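Local coordinates for peptidase M28 (PDB 3IIB), which probably acts as a zinc-dependent carboxypeptidase or dipeptidase of family M28, carrying two zinc ions in its active site, at residues Q7-Q12 against F426-A431; Q15-S20 against Q418-Y423; T347-V352 against G367-S372; R140-K145 against P336-D341; L58-V63 against H283-P288. All coordinates share one frame; numbering follows the deposited sequence.

Interaction 1 (Q7-Q12 against F426-A431); sequences QKVAEQ and FAWVMA
Val9 sets one methyl group, CG1, onto a face of the Trp428 indole, and this single placement makes up the tight part of the contact between helices 3-19 and 413-432. CG1 lies 3.5 Å from the centroid of the five-membered ring and 16° off its normal, a CH-pi contact, and comes within 3.4 Å of NE1 of Trp428. Both side chains owe the meeting to their first torsions: CG1 of Val9 and CG of Trp428 each stand anti to their own backbone N (chi1 -177° for the tryptophan), and the two side chains cross at about a right angle. The indole N-H is not spent on the valine. It is hydrogen-bonded to OD1 of Asn6, three residues before Val9 on the same helix, so the ring is held by a polar bond at its rim as well as by the methyl on its face.

The packing is looser beside this pair, where CB of Ala10 meets CG2 of Val429 at 4.1 Å. Farther round helix 3-19 the character changes: Val9 and Trp428 are buried, whereas Gln7 and Lys8 are exposed and each adopts two conformers, so this polar side is not fixed.

The short helical segments run almost antiparallel, at 163°, with axes 9.3 Å apart. Leu287 touches both Val9 and Trp428, while Phe426, Ala427, Met430 and Ala431 turn to strands 247-257, 324-329 and 387-392, leaving helix 413-432 layered between helix 3-19 and the strands.

Interaction 2 (Q15-S20 against Q418-Y423); sequences QKAQSS and QNVAVY
Ala17 pushes its CB over the backbone of helix 413-432, meeting the N of Ala421 at 3.4 Å and the CA of the same residue at an equally short distance, tighter than carbon atoms usually pack. The methyl of Ala421 answers from the other helix, its CB 3.6 Å from CB of Ala17. A third partner is Val420, whose CG1 approaches CB of Ala17 at 3.7 Å. That branch extends anti to the valine's backbone N (chi1 174°), which brings it alongside the alanine methyl. One small side chain is thus lodged against a methyl, a valine branch and bare main chain.

Such alanine-on-alanine packing is a familiar way for two helices to come close: with no bulk beyond CB, the CA atoms of Ala17 and Ala421 approach to 4.9 Å. Here it joins the end of helix 3-19 to the C-terminal helix 413-432 in a buried contact whose side chains are all apolar.

Several polar side chains at the margins have partners outside this contact. NE2 of Gln418 donates to the carbonyl oxygens of Ile337 and Leu362, and ND2 of Asn419 to that of Gly335, tying helix 413-432 to strand 337-343 and nearby loops; a further bond from ND2 of Asn419, to O of Ala415, stays within the helix. Where helix 3-19 gives out, Ser20 uses OG to cap the N of Leu22 at the start of helix 22-33.

Interaction 3 (T347-V352 against G367-S372); sequences TAHSPV and GNNKAS
NE2 of His349 donates to the carbonyl oxygen of Gly367 over 2.9 Å, the hydrogen bond that joins helix 346-355 to the loop after strand 365-366. The bond is bent, with an N-H...O angle of 144°, and the glycine oxygen lies near the plane of the imidazole, at its edge. The carbonyl oxygen of Asn368 is also close to NE2, at 3.2 Å.

While the ring's edge takes the polar contact, one face receives Asn369. Its CB sits almost directly above the ring centre, 3.6 Å from the centroid, as a CH-pi contact, and its side-chain amide stacks on the imidazole with the planes 12° apart. ND2 of Asn369 reaches back as far as CB of His349, at 3.8 Å. The histidine arrives here because its CG extends anti to the backbone N (chi1 -174°), carrying the ring away from the helix and across to the loop.

The loop has its own internal brace, an Asx turn: OD1 of Asn368 accepts from the N of Lys370 at 3.0 Å, the donor standing above the carbonyl plane. Putting an alanine in place of His349 would probably leave the Gly367 oxygen without this donor and the Asn369 side chain without its stacking surface, weakening this one link to the helix.

Strand 337-343 and the residue after it also hold the loop. The N of Asn368 bonds to OD1 of Asp341, Trp342 makes backbone hydrogen bonds with Asn368 and Ala371, and OD1 of Asn369 accepts from the N of Val344, just before helix 346-355.

Interaction 4 (R140-K145 against P336-D341); sequences RHRDGK and PIYQID
A beta turn of type I, His141 to Gly144, brings the loop ahead of helix 145-163 up to strand 337-343, where Arg142 lies flat on Tyr338. The guanidinium and the phenol ring are stacked with planes only 4° apart and centres 3.7 Å from each other, a cation-pi pair in which CZ of Arg142 is displaced somewhat toward the rim of the ring. NH1 of Arg142 comes over CG of Tyr338 at 3.6 Å, while NE reaches CZ of the ring and NH2 lies by CE1. The aliphatic part of the arginine joins in: CD makes a CH-pi contact with the same ring, 4.0 Å from its centroid. A bend at chi3 (73°) in an otherwise extended chain lets both the methylene and the guanidinium lie along one face.

Strand 337-343 is the middle strand of a three-stranded sheet, between 365-366 and 387-392, and Tyr338 makes backbone bonds to Ala365 and Arg391. The arginine thus rests on a ring whose backbone is held on both sides. A serine in place of Tyr338 would probably strip the guanidinium of its flat support and set the Arg142 side chain free to turn.

Asp143 touches the phenol only through CB, 3.8 Å from OH of Tyr338. Its carboxylate turns to the start of helix 145-163. OD1 accepts from the N of Lys145 at 3.0 Å, an Asx turn, and forms a salt bridge with NZ of Lys145 at 2.9 Å, the two nitrogens arriving from opposite faces of the carboxylate. The backbone of Arg142 is hydrogen-bonded to Gly394.

Interaction 5 (L58-V63 against H283-P288); sequences LGFDRV and HILDLP
Leu285 supplies every contact from its side of this interface, and its two methyls divide most of the work. The apolar contact belongs to CD2, which lies over one face of the Phe60 ring, offset toward the rim. It stands 4.2 Å from the ring centroid, a CH-pi contact, and 3.9 Å from CD1 of Phe60, with the two side chains crossing at a slant. The leucine reaches across because its CG extends anti to the backbone N (chi1 -173°).

Contacts of methyl groups with oxygen form the second kind. CD2 of Leu285 touches two successive carbonyl oxygens, 3.4 Å from each of Leu58 O and Gly59 O. CD1 meets OD2 of Asp61 at 3.7 Å. That carboxylate oxygen is not left to the methyl alone, since it accepts a hydrogen bond from the N of Lys243.

Salt bridges flank the contact: Arg62 forms one with Glu241, and Asp286 another with Lys282. Phe60 also packs on Leu55 and on Ala281, so its ring sits between the helix it follows and the helix that bears Leu285.

The turn that receives the leucine is a Schellman motif closing helix 42-57. Gly59 takes a positive phi (85°), at which a side chain would be jammed against the carbonyl oxygen of Leu58. Just beyond, Asp61 and Arg62 both face Glu241 in a classic beta bulge at the start of the long strand 62-84, and it is this helix-to-strand passage that the end of helix 267-285 packs against.

How the interactions relate
From the N terminus, helix 3-19 is paired at once with the last helix, 413-432: interaction 1 closes a loop over nearly the whole chain, and interaction 2, further in on the same two helices, closes a slightly smaller one. The other three nest within both. Interaction 5 joins the passage from helix 42-57 into strand 62-84 to the end of helix 267-285, and touches both helix contacts through His283, Ile284 and Leu287. Interaction 4 crosses it, tying the loop before helix 145-163 to strand 337-343, and touches interaction 2 through Gln418. Interaction 3 follows in series, tying helix 346-355 to the loop after strand 365-366, and is linked to interaction 4 through Asp341 and Asn368.

Interaction 1 (Q7-Q12 against F426-A431)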
# COMPACT_ATOMS: atom_id res chain seq x y z
N GLN A 7 10.45 15.12 39.62
CA GLN A 7 10.64 15.78 38.32
C GLN A 7 11.96 15.31 37.72
O GLN A 7 12.03 15.02 36.55
CB GLN A 7 10.66 17.32 38.38
CG GLN A 7 10.88 17.99 36.97
CD GLN A 7 11.12 19.49 37.00
OE1 GLN A 7 10.48 20.21 37.75
NE2 GLN A 7 12.07 19.96 36.18
N LYS A 8 13.02 15.26 38.54
CA LYS A 8 14.35 14.89 38.03
C LYS A 8 14.42 13.40 37.64
O LYS A 8 15.05 13.04 36.63
CB LYS A 8 15.45 15.21 39.03
CG LYS A 8 16.83 15.10 38.43
CD LYS A 8 17.89 15.75 39.30
CE LYS A 8 19.18 16.01 38.52
NZ LYS A 8 19.03 17.14 37.54
N VAL A 9 13.78 12.54 38.42
CA VAL A 9 13.67 11.13 38.03
C VAL A 9 12.93 11.04 36.70
O VAL A 9 13.33 10.30 35.81
CB VAL A 9 12.95 10.31 39.10
CG1 VAL A 9 12.54 8.93 38.55
CG2 VAL A 9 13.84 10.19 40.32
N ALA A 10 11.85 11.81 36.54
CA ALA A 10 11.09 11.78 35.30
C ALA A 10 11.95 12.26 34.11
O ALA A 10 11.91 11.71 33.03
CB ALA A 10 9.85 12.63 35.44
N GLU A 11 12.75 13.29 34.33
CA GLU A 11 13.69 13.72 33.31
C GLU A 11 14.66 12.59 32.90
O GLU A 11 14.91 12.37 31.72
CB GLU A 11 14.44 14.96 33.77
CG GLU A 11 13.50 16.12 33.76
CD GLU A 11 14.00 17.35 34.45
OE1 GLU A 11 15.06 17.29 35.12
OE2 GLU A 11 13.31 18.38 34.30
N GLN A 12 15.16 11.84 33.90
CA GLN A 12 16.08 10.74 33.66
C GLN A 12 15.41 9.56 32.98
O GLN A 12 16.04 8.93 32.11
CB GLN A 12 16.76 10.31 34.94
CG GLN A 12 17.74 11.36 35.34
CD GLN A 12 18.17 11.36 36.80
OE1 GLN A 12 17.76 10.49 37.59
NE2 GLN A 12 19.04 12.32 37.15
N PHE A 426 4.82 9.95 33.01
CA PHE A 426 3.46 9.89 33.53
C PHE A 426 3.34 8.86 34.65
O PHE A 426 2.76 9.16 35.71
CB PHE A 426 2.48 9.56 32.39
CG PHE A 426 1.05 9.40 32.84
CD1 PHE A 426 0.24 10.51 33.00
CD2 PHE A 426 0.49 8.15 33.04
CE1 PHE A 426 -1.08 10.38 33.37
CE2 PHE A 426 -0.83 8.02 33.44
CZ PHE A 426 -1.61 9.12 33.61
N ALA A 427 3.77 7.64 34.40
CA ALA A 427 3.59 6.58 35.38
C ALA A 427 4.41 6.91 36.64
O ALA A 427 3.91 6.76 37.73
CB ALA A 427 3.95 5.20 34.83
N TRP A 428 5.62 7.43 36.49
CA TRP A 428 6.41 7.79 37.67
C TRP A 428 5.78 8.96 38.44
O TRP A 428 5.58 8.89 39.66
CB TRP A 428 7.86 8.10 37.31
CG TRP A 428 8.63 8.40 38.52
CD1 TRP A 428 9.02 9.62 38.98
CD2 TRP A 428 9.05 7.45 39.49
NE1 TRP A 428 9.67 9.48 40.20
CE2 TRP A 428 9.71 8.16 40.52
CE3 TRP A 428 8.94 6.06 39.59
CZ2 TRP A 428 10.24 7.52 41.62
CZ3 TRP A 428 9.45 5.43 40.72
CH2 TRP A 428 10.09 6.17 41.71
N VAL A 429 5.49 10.06 37.77
CA VAL A 429 4.90 11.20 38.44
C VAL A 429 3.57 10.82 39.12
O VAL A 429 3.36 11.13 40.30
CB VAL A 429 4.73 12.42 37.49
CG1 VAL A 429 3.95 13.51 38.17
CG2 VAL A 429 6.14 12.96 37.06
N MSE A 430 2.71 10.08 38.43
CA MSE A 430 1.45 9.70 39.03
C MSE A 430 1.60 8.70 40.19
O MSE A 430 0.84 8.80 41.16
CB MSE A 430 0.48 9.13 38.00
CG MSE A 430 0.04 10.09 36.93
SE MSE A 430 -1.07 11.54 37.62
CE MSE A 430 0.17 12.61 37.78
N ALA A 431 2.57 7.78 40.09
CA ALA A 431 2.79 6.80 41.15
C ALA A 431 3.42 7.40 42.39
O ALA A 431 3.48 6.73 43.43
CB ALA A 431 3.68 5.61 40.64

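Interaction 2 (Q15-S20 against Q418-Y423)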
# COMPACT_ATOMS: atom_id res chain seq x y z
N GLN A 15 15.35 10.38 29.42
CA GLN A 15 16.69 10.11 28.87
C GLN A 15 16.84 8.64 28.51
O GLN A 15 17.33 8.29 27.40
CB GLN A 15 17.84 10.49 29.83
CG GLN A 15 17.99 11.98 30.16
CD GLN A 15 18.69 12.22 31.50
OE1 GLN A 15 19.39 11.34 32.02
NE2 GLN A 15 18.44 13.40 32.09
N LYS A 16 16.48 7.77 29.44
CA LYS A 16 16.58 6.32 29.19
C LYS A 16 15.77 5.90 27.98
O LYS A 16 16.23 5.07 27.19
CB LYS A 16 16.07 5.50 30.39
CG LYS A 16 16.81 5.75 31.71
CD LYS A 16 18.34 5.62 31.58
CE LYS A 16 19.00 5.67 32.99
NZ LYS A 16 18.73 6.97 33.69
N ALA A 17 14.56 6.43 27.85
CA ALA A 17 13.69 6.03 26.73
C ALA A 17 14.32 6.37 25.36
O ALA A 17 14.14 5.64 24.38
CB ALA A 17 12.32 6.68 26.86
N GLN A 18 15.01 7.50 25.31
CA GLN A 18 15.65 7.98 24.11
C GLN A 18 16.94 7.23 23.81
O GLN A 18 17.29 7.12 22.63
CB GLN A 18 15.81 9.50 24.14
CG GLN A 18 14.42 10.17 24.17
CD GLN A 18 14.44 11.66 24.43
OE1 GLN A 18 14.59 12.47 23.50
NE2 GLN A 18 14.27 12.03 25.69
N SER A 19 17.61 6.69 24.81
CA SER A 19 18.86 5.98 24.60
C SER A 19 18.70 4.46 24.53
O SER A 19 19.67 3.77 24.27
CB SER A 19 19.86 6.36 25.67
OG SER A 19 19.45 5.91 26.97
N SER A 20 17.48 3.95 24.71
CA SER A 20 17.24 2.48 24.81
C SER A 20 16.39 1.98 23.64
O SER A 20 15.41 2.57 23.29
CB SER A 20 16.54 2.13 26.12
OG SER A 20 16.04 0.79 26.12
N GLN A 418 9.70 8.53 22.06
CA GLN A 418 9.08 9.67 22.74
C GLN A 418 7.84 9.24 23.54
O GLN A 418 7.60 9.73 24.64
CB GLN A 418 8.72 10.76 21.75
CG GLN A 418 8.27 12.09 22.40
CD GLN A 418 6.74 12.26 22.43
OE1 GLN A 418 5.97 11.32 22.17
NE2 GLN A 418 6.31 13.49 22.71
N ASN A 419 7.05 8.32 23.00
CA ASN A 419 5.94 7.79 23.78
C ASN A 419 6.39 7.03 25.02
O ASN A 419 5.79 7.18 26.09
CB ASN A 419 5.06 6.85 22.96
CG ASN A 419 4.17 7.57 21.96
OD1 ASN A 419 3.00 7.85 22.25
ND2 ASN A 419 4.70 7.83 20.74
N VAL A 420 7.45 6.23 24.89
CA VAL A 420 7.99 5.49 26.02
C VAL A 420 8.44 6.50 27.11
O VAL A 420 8.13 6.33 28.30
CB VAL A 420 9.18 4.60 25.60
CG1 VAL A 420 9.79 4.00 26.83
CG2 VAL A 420 8.70 3.53 24.66
N ALA A 421 9.09 7.57 26.66
CA ALA A 421 9.59 8.63 27.56
C ALA A 421 8.45 9.27 28.30
O ALA A 421 8.50 9.40 29.51
CB ALA A 421 10.39 9.72 26.80
N VAL A 422 7.39 9.65 27.57
CA VAL A 422 6.26 10.36 28.19
C VAL A 422 5.45 9.44 29.13
O VAL A 422 5.03 9.86 30.21
CB VAL A 422 5.33 10.96 27.14
CG1 VAL A 422 4.18 11.67 27.85
CG2 VAL A 422 6.11 11.96 26.28
N TYR A 423 5.24 8.17 28.75
CA TYR A 423 4.54 7.25 29.64
C TYR A 423 5.35 6.96 30.89
O TYR A 423 4.79 6.80 31.97
CB TYR A 423 4.12 5.93 28.96
CG TYR A 423 2.70 6.01 28.43
CD1 TYR A 423 2.42 6.59 27.20
CD2 TYR A 423 1.63 5.56 29.18
CE1 TYR A 423 1.13 6.67 26.72
CE2 TYR A 423 0.33 5.64 28.72
CZ TYR A 423 0.07 6.22 27.51
OH TYR A 423 -1.24 6.29 27.06

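Interaction 3 (T347-V352 against G367-S372)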
# COMPACT_ATOMS: atom_id res chain seq x y z
N THR A 347 -10.26 20.36 41.49
CA THR A 347 -9.17 20.89 42.31
C THR A 347 -7.81 20.22 42.04
O THR A 347 -6.79 20.69 42.52
CB THR A 347 -9.47 20.78 43.82
OG1 THR A 347 -9.68 19.39 44.15
CG2 THR A 347 -10.68 21.63 44.21
N ALA A 348 -7.81 19.11 41.31
CA ALA A 348 -6.60 18.43 40.87
C ALA A 348 -6.08 18.90 39.51
O ALA A 348 -4.96 18.60 39.17
CB ALA A 348 -6.85 16.94 40.79
N HIS A 349 -6.89 19.58 38.70
CA HIS A 349 -6.53 19.83 37.30
C HIS A 349 -5.25 20.65 37.16
O HIS A 349 -4.33 20.24 36.47
CB HIS A 349 -7.66 20.53 36.57
CG HIS A 349 -7.44 20.70 35.10
ND1 HIS A 349 -7.98 21.75 34.39
CD2 HIS A 349 -6.80 19.92 34.19
CE1 HIS A 349 -7.66 21.63 33.12
NE2 HIS A 349 -6.94 20.53 32.97
N SER A 350 -5.20 21.84 37.76
CA SER A 350 -4.00 22.64 37.63
C SER A 350 -2.79 21.90 38.26
O SER A 350 -1.72 21.91 37.69
CB SER A 350 -4.20 24.02 38.20
OG SER A 350 -5.19 24.71 37.46
N PRO A 351 -2.99 21.23 39.41
CA PRO A 351 -1.84 20.46 39.97
C PRO A 351 -1.27 19.39 39.06
O PRO A 351 -0.06 19.31 38.95
CB PRO A 351 -2.40 19.84 41.27
CG PRO A 351 -3.31 20.89 41.74
CD PRO A 351 -3.98 21.49 40.47
N VAL A 352 -2.11 18.63 38.35
CA VAL A 352 -1.59 17.58 37.45
C VAL A 352 -0.98 18.15 36.17
O VAL A 352 0.02 17.66 35.68
CB VAL A 352 -2.62 16.44 37.16
CG1 VAL A 352 -2.97 15.71 38.48
CG2 VAL A 352 -3.89 16.97 36.44
N GLY A 367 -3.23 20.21 28.94
CA GLY A 367 -4.54 19.88 28.41
C GLY A 367 -5.72 20.17 29.29
O GLY A 367 -5.62 20.78 30.37
N ASN A 368 -6.85 19.72 28.79
CA ASN A 368 -8.14 19.99 29.41
C ASN A 368 -8.47 18.98 30.51
O ASN A 368 -7.62 18.15 30.89
CB ASN A 368 -9.26 20.09 28.36
CG ASN A 368 -9.50 18.79 27.62
OD1 ASN A 368 -9.61 17.73 28.20
ND2 ASN A 368 -9.59 18.89 26.30
N ASN A 369 -9.69 19.07 31.05
CA ASN A 369 -10.13 18.16 32.14
C ASN A 369 -11.40 17.42 31.76
O ASN A 369 -12.28 17.18 32.58
CB ASN A 369 -10.32 18.91 33.47
CG ASN A 369 -10.29 17.99 34.67
OD1 ASN A 369 -9.83 16.83 34.58
ND2 ASN A 369 -10.82 18.47 35.80
N LYS A 370 -11.47 17.07 30.48
CA LYS A 370 -12.64 16.36 29.88
C LYS A 370 -12.23 15.10 29.13
O LYS A 370 -12.97 14.63 28.26
CB LYS A 370 -13.38 17.33 28.94
N ALA A 371 -11.07 14.54 29.45
CA ALA A 371 -10.59 13.32 28.75
C ALA A 371 -11.51 12.12 28.91
O ALA A 371 -12.03 11.85 30.00
CB ALA A 371 -9.19 12.93 29.24
N SER A 372 -11.67 11.38 27.83
CA SER A 372 -12.41 10.13 27.85
C SER A 372 -11.56 8.97 28.37
O SER A 372 -12.09 8.02 28.91
CB SER A 372 -12.93 9.79 26.45
OG SER A 372 -11.88 9.51 25.55

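Interaction 4 (R140-K145 against P336-D341)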
# COMPACT_ATOMS: atom_id res chain seq x y z
N ARG A 140 -8.32 13.23 7.03
CA ARG A 140 -7.10 13.09 7.83
C ARG A 140 -7.04 14.17 8.90
O ARG A 140 -7.13 15.37 8.57
CB ARG A 140 -5.88 13.23 6.90
CG ARG A 140 -4.55 12.97 7.59
CD ARG A 140 -3.35 13.23 6.65
NE ARG A 140 -3.49 12.46 5.43
CZ ARG A 140 -3.22 11.16 5.30
NH1 ARG A 140 -2.72 10.48 6.29
NH2 ARG A 140 -3.42 10.56 4.14
N HIS A 141 -6.82 13.76 10.15
CA HIS A 141 -6.68 14.67 11.30
C HIS A 141 -5.70 14.12 12.30
O HIS A 141 -5.64 12.91 12.56
CB HIS A 141 -8.02 14.86 11.99
CG HIS A 141 -9.02 15.59 11.16
ND1 HIS A 141 -9.05 16.97 11.08
CD2 HIS A 141 -10.03 15.15 10.36
CE1 HIS A 141 -10.02 17.34 10.26
NE2 HIS A 141 -10.64 16.25 9.82
N ARG A 142 -4.95 15.01 12.93
CA ARG A 142 -4.02 14.59 13.97
C ARG A 142 -4.69 13.80 15.07
O ARG A 142 -4.11 12.83 15.59
CB ARG A 142 -3.36 15.82 14.57
CG ARG A 142 -2.42 15.55 15.65
CD ARG A 142 -1.54 16.73 15.93
NE ARG A 142 -2.25 17.80 16.60
CZ ARG A 142 -1.65 18.80 17.26
NH1 ARG A 142 -0.33 18.85 17.38
NH2 ARG A 142 -2.40 19.73 17.84
N ASP A 143 -5.91 14.20 15.43
CA ASP A 143 -6.63 13.58 16.52
C ASP A 143 -7.56 12.48 16.08
O ASP A 143 -8.28 11.93 16.92
CB ASP A 143 -7.40 14.63 17.33
CG ASP A 143 -8.49 15.35 16.53
OD1 ASP A 143 -8.81 14.95 15.38
OD2 ASP A 143 -9.02 16.35 17.06
N GLY A 144 -7.57 12.16 14.78
CA GLY A 144 -8.38 11.06 14.27
C GLY A 144 -9.86 11.33 14.22
O GLY A 144 -10.64 10.38 14.12
N LYS A 145 -10.26 12.61 14.24
CA LYS A 145 -11.67 12.95 14.30
C LYS A 145 -12.41 12.57 13.02
O LYS A 145 -13.62 12.35 13.07
CB LYS A 145 -11.90 14.44 14.64
CG LYS A 145 -11.55 15.41 13.56
CD LYS A 145 -11.87 16.86 13.93
CE LYS A 145 -10.80 17.47 14.84
NZ LYS A 145 -9.41 17.51 14.24
N PRO A 336 4.10 10.76 18.05
CA PRO A 336 4.46 11.34 19.35
C PRO A 336 3.26 11.98 20.05
O PRO A 336 2.30 12.48 19.40
CB PRO A 336 5.52 12.41 19.00
CG PRO A 336 5.42 12.60 17.56
CD PRO A 336 4.73 11.46 16.92
N ILE A 337 3.34 12.00 21.37
CA ILE A 337 2.40 12.67 22.23
C ILE A 337 2.64 14.18 22.20
O ILE A 337 3.77 14.64 22.36
CB ILE A 337 2.48 12.13 23.69
CG1 ILE A 337 2.03 10.68 23.68
CG2 ILE A 337 1.57 12.96 24.63
CD1 ILE A 337 2.46 9.87 24.87
N TYR A 338 1.56 14.92 22.01
CA TYR A 338 1.61 16.41 21.94
C TYR A 338 0.81 17.14 23.04
O TYR A 338 0.94 18.35 23.19
CB TYR A 338 1.15 16.93 20.55
CG TYR A 338 -0.29 16.57 20.21
CD1 TYR A 338 -1.34 17.40 20.56
CD2 TYR A 338 -0.59 15.39 19.54
CE1 TYR A 338 -2.67 17.05 20.25
CE2 TYR A 338 -1.88 15.06 19.20
CZ TYR A 338 -2.93 15.87 19.58
OH TYR A 338 -4.23 15.48 19.25
N GLN A 339 0.04 16.40 23.81
CA GLN A 339 -0.83 16.99 24.84
C GLN A 339 -1.28 15.88 25.79
O GLN A 339 -1.50 14.73 25.37
CB GLN A 339 -2.06 17.64 24.17
CG GLN A 339 -2.96 18.43 25.13
CD GLN A 339 -3.93 19.30 24.35
OE1 GLN A 339 -3.51 19.98 23.41
NE2 GLN A 339 -5.22 19.31 24.73
N ILE A 340 -1.41 16.23 27.08
CA ILE A 340 -2.09 15.35 28.02
C ILE A 340 -3.37 16.01 28.51
O ILE A 340 -3.34 17.08 29.09
CB ILE A 340 -1.20 14.92 29.20
CG1 ILE A 340 0.03 14.19 28.69
CG2 ILE A 340 -2.04 14.05 30.24
CD1 ILE A 340 1.10 13.87 29.74
N ASP A 341 -4.49 15.36 28.21
CA ASP A 341 -5.77 15.75 28.75
C ASP A 341 -6.11 14.85 29.96
O ASP A 341 -5.67 13.68 30.03
CB ASP A 341 -6.86 15.64 27.67
CG ASP A 341 -6.69 16.62 26.56
OD1 ASP A 341 -6.22 17.77 26.77
OD2 ASP A 341 -7.05 16.26 25.41

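Interaction 5 (L58-V63 against H283-P288)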
# COMPACT_ATOMS: atom_id res chain seq x y z
N LEU A 58 11.41 -9.62 31.65
CA LEU A 58 11.79 -8.28 32.03
C LEU A 58 11.85 -8.08 33.55
O LEU A 58 12.23 -7.02 34.02
CB LEU A 58 10.83 -7.26 31.40
CG LEU A 58 10.90 -7.22 29.88
CD1 LEU A 58 9.73 -6.42 29.29
CD2 LEU A 58 12.25 -6.64 29.46
N GLY A 59 11.48 -9.10 34.33
CA GLY A 59 11.69 -9.02 35.77
C GLY A 59 10.61 -8.33 36.58
O GLY A 59 10.86 -7.94 37.72
N PHE A 60 9.41 -8.19 36.02
CA PHE A 60 8.33 -7.54 36.78
C PHE A 60 8.05 -8.29 38.06
O PHE A 60 8.28 -9.49 38.17
CB PHE A 60 7.06 -7.34 35.95
CG PHE A 60 7.21 -6.23 34.91
CD1 PHE A 60 7.21 -4.91 35.32
CD2 PHE A 60 7.44 -6.50 33.60
CE1 PHE A 60 7.38 -3.90 34.39
CE2 PHE A 60 7.62 -5.49 32.66
CZ PHE A 60 7.59 -4.22 33.03
N ASP A 61 7.55 -7.57 39.05
CA ASP A 61 7.34 -8.15 40.37
C ASP A 61 6.20 -9.17 40.41
O ASP A 61 6.31 -10.20 41.09
CB ASP A 61 7.12 -7.06 41.38
CG ASP A 61 8.34 -6.18 41.56
OD1 ASP A 61 9.36 -6.74 41.94
OD2 ASP A 61 8.31 -4.95 41.32
N ARG A 62 5.14 -8.91 39.66
CA ARG A 62 4.09 -9.91 39.42
C ARG A 62 3.76 -9.90 37.95
O ARG A 62 3.80 -8.86 37.28
CB ARG A 62 2.82 -9.57 40.22
CG ARG A 62 3.01 -9.63 41.72
CD ARG A 62 1.70 -9.30 42.49
NE ARG A 62 0.60 -10.21 42.16
CZ ARG A 62 -0.69 -9.89 42.15
NH1 ARG A 62 -1.10 -8.63 42.39
NH2 ARG A 62 -1.60 -10.82 41.84
N VAL A 63 3.45 -11.08 37.45
CA VAL A 63 3.02 -11.27 36.07
C VAL A 63 1.96 -12.34 36.12
O VAL A 63 2.20 -13.45 36.62
CB VAL A 63 4.20 -11.72 35.10
CG1 VAL A 63 3.66 -12.01 33.68
CG2 VAL A 63 5.34 -10.68 35.05
N HIS A 283 11.60 0.68 32.35
CA HIS A 283 12.52 1.76 32.76
C HIS A 283 12.30 2.16 34.22
O HIS A 283 13.25 2.52 34.91
CB HIS A 283 12.42 2.97 31.84
CG HIS A 283 12.93 2.69 30.46
ND1 HIS A 283 14.22 2.27 30.22
CD2 HIS A 283 12.31 2.72 29.26
CE1 HIS A 283 14.37 2.04 28.93
NE2 HIS A 283 13.23 2.32 28.32
N ILE A 284 11.05 2.15 34.65
CA ILE A 284 10.72 2.48 36.05
C ILE A 284 11.22 1.37 36.99
O ILE A 284 11.85 1.65 38.04
CB ILE A 284 9.22 2.77 36.22
CG1 ILE A 284 8.88 4.12 35.57
CG2 ILE A 284 8.83 2.74 37.76
CD1 ILE A 284 7.37 4.42 35.46
N LEU A 285 10.99 0.13 36.58
CA LEU A 285 11.47 -1.05 37.32
C LEU A 285 12.98 -1.02 37.53
O LEU A 285 13.48 -1.44 38.61
CB LEU A 285 11.03 -2.35 36.60
CG LEU A 285 11.27 -3.72 37.27
CD1 LEU A 285 10.40 -3.89 38.52
CD2 LEU A 285 10.95 -4.86 36.24
N ASP A 286 13.70 -0.52 36.51
CA ASP A 286 15.15 -0.34 36.55
C ASP A 286 15.64 0.71 37.53
O ASP A 286 16.82 0.75 37.81
CB ASP A 286 15.71 0.12 35.19
CG ASP A 286 15.64 -0.95 34.11
OD1 ASP A 286 15.47 -2.13 34.45
OD2 ASP A 286 15.77 -0.56 32.91
N LEU A 287 14.78 1.62 38.00
CA LEU A 287 15.23 2.66 38.93
C LEU A 287 15.67 2.05 40.24
O LEU A 287 15.12 1.04 40.67
CB LEU A 287 14.12 3.62 39.22
CG LEU A 287 13.62 4.51 38.09
CD1 LEU A 287 12.34 5.20 38.57
CD2 LEU A 287 14.69 5.52 37.71
N PRO A 288 16.65 2.68 40.91
CA PRO A 288 16.95 2.29 42.29
C PRO A 288 15.83 2.62 43.30
O PRO A 288 15.75 2.00 44.35
CB PRO A 288 18.25 3.07 42.59
CG PRO A 288 18.29 4.18 41.64
CD PRO A 288 17.45 3.82 40.44